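Local coordinates for hypothetical protein (Bacteroides uniformis, PDB 4QE0) that is of unknown function and belongs to the DUF5043 family, its fold combining an antiparallel sheet with a few short helices, at residues S81-A84 / D85-D89. Residues are numbered along the deposited sequence; the frame is centred on the assembly and turned at random.
With GOL (glycerol), chain D.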
# COMPACT_ATOMS: atom_id res chain seq x y z
N SER A 81 8.39 -6.08 -3.56
CA SER A 81 8.18 -6.99 -2.44
C SER A 81 7.65 -6.28 -1.21
O SER A 81 6.71 -6.76 -0.55
CB SER A 81 9.48 -7.71 -2.05
OG SER A 81 9.95 -8.45 -3.13
N GLN A 82 8.24 -5.14 -0.90
CA GLN A 82 7.84 -4.40 0.28
C GLN A 82 6.51 -3.74 0.06
O GLN A 82 5.72 -3.58 1.00
CB GLN A 82 8.90 -3.37 0.66
CG GLN A 82 10.18 -4.04 1.13
CD GLN A 82 11.24 -3.04 1.58
OE1 GLN A 82 11.17 -1.87 1.25
NE2 GLN A 82 12.24 -3.53 2.30
N GLN A 83 6.22 -3.37 -1.19
CA GLN A 83 4.91 -2.77 -1.47
C GLN A 83 3.78 -3.78 -1.26
O GLN A 83 2.70 -3.41 -0.77
CB GLN A 83 4.90 -2.16 -2.86
CG GLN A 83 3.63 -1.38 -3.22
CD GLN A 83 3.44 -0.08 -2.46
OE1 GLN A 83 4.27 0.35 -1.67
NE2 GLN A 83 2.30 0.56 -2.73
N ALA A 84 4.00 -5.04 -1.64
CA ALA A 84 3.01 -6.10 -1.39
C ALA A 84 2.72 -6.25 0.09
O ALA A 84 1.56 -6.31 0.51
CB ALA A 84 3.46 -7.41 -1.99
N ASP A 85 3.77 -6.26 0.89
CA ASP A 85 3.65 -6.31 2.35
C ASP A 85 2.89 -5.09 2.88
O ASP A 85 2.00 -5.20 3.74
CB ASP A 85 5.07 -6.38 2.91
CG ASP A 85 5.12 -6.51 4.41
OD1 ASP A 85 4.84 -5.50 5.09
OD2 ASP A 85 5.50 -7.61 4.89
N PHE A 86 3.23 -3.93 2.36
CA PHE A 86 2.57 -2.70 2.76
C PHE A 86 1.06 -2.72 2.45
O PHE A 86 0.24 -2.30 3.26
CB PHE A 86 3.22 -1.49 2.11
CG PHE A 86 2.57 -0.20 2.50
CD1 PHE A 86 2.63 0.24 3.82
CD2 PHE A 86 1.82 0.52 1.59
CE1 PHE A 86 2.01 1.41 4.22
CE2 PHE A 86 1.20 1.71 1.98
CZ PHE A 86 1.29 2.15 3.29
N ILE A 87 0.69 -3.18 1.26
CA ILE A 87 -0.71 -3.27 0.86
C ILE A 87 -1.50 -4.12 1.85
O ILE A 87 -2.59 -3.74 2.31
CB ILE A 87 -0.84 -3.85 -0.56
CG1 ILE A 87 -0.41 -2.78 -1.57
CG2 ILE A 87 -2.27 -4.34 -0.81
CD1 ILE A 87 -0.14 -3.28 -2.96
N VAL A 88 -0.93 -5.25 2.23
CA VAL A 88 -1.58 -6.11 3.21
C VAL A 88 -1.72 -5.40 4.56
O VAL A 88 -2.80 -5.36 5.15
CB VAL A 88 -0.84 -7.44 3.37
CG1 VAL A 88 -1.38 -8.23 4.56
CG2 VAL A 88 -0.96 -8.22 2.08
N ASP A 89 -0.63 -4.85 5.03
CA ASP A 89 -0.61 -4.24 6.37
C ASP A 89 -1.60 -3.07 6.45
O ASP A 89 -2.42 -3.00 7.37
CB ASP A 89 0.79 -3.76 6.67
CG ASP A 89 0.97 -3.36 8.13
OD1 ASP A 89 0.20 -2.54 8.62
OD2 ASP A 89 1.86 -3.91 8.79
C1 GOL D . 8.88 -2.91 4.69
O1 GOL D . 9.42 -2.32 5.89
C2 GOL D . 7.37 -2.67 4.69
O2 GOL D . 6.63 -3.56 3.84
C3 GOL D . 7.06 -1.27 4.21
O3 GOL D . 5.67 -1.06 4.43
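Gln83 and Phe86 lie side by side and point the same way; with Ile87 they form the packed side of the helix. Gln83 OE1 makes a loose van der Waals approach to Phe86 CD2 at 4.1 Å, oblique to the ring, with the amide and ring planes 37° apart. The Gln83 chain leaves anti to the backbone N (chi1 -174°) and bends at chi2 (69°), which brings its amide alongside the ring. Gln83 NE2 is hydrogen-bonded to Gln149 OE1. Packing is closer at Ile87, whose CG1 lies 3.3 Å from Gln83 O. This is the middle of helix 78-90, held by i to i+4 backbone hydrogen bonds. Phe86 N to Gln82 O and Ile87 N to Gln83 O are both 2.9 Å, while Asp85 N to Ser81 O is weak at 3.3 Å. The packing opens toward Gln82 and Asp85. Gln82 is exposed, its chain extended beyond CG, and its OE1 is hydrogen-bonded to Arg78 NH1. A glycerol, probably from the crystallisation liquor, sits between Gln82, Asp85 and Phe86. Its O2 lies 3.0 Å from Gln82 O and 2.9 Å from Asp85 OD1, two acceptors that may compete for one proton. Phe86 thus touches both the Gln83 amide and the glycerol, whose O3 approaches the ring obliquely, 3.4 Å from Phe86 CD1. The glycerol is also hydrogen-bonded to Leu176 O.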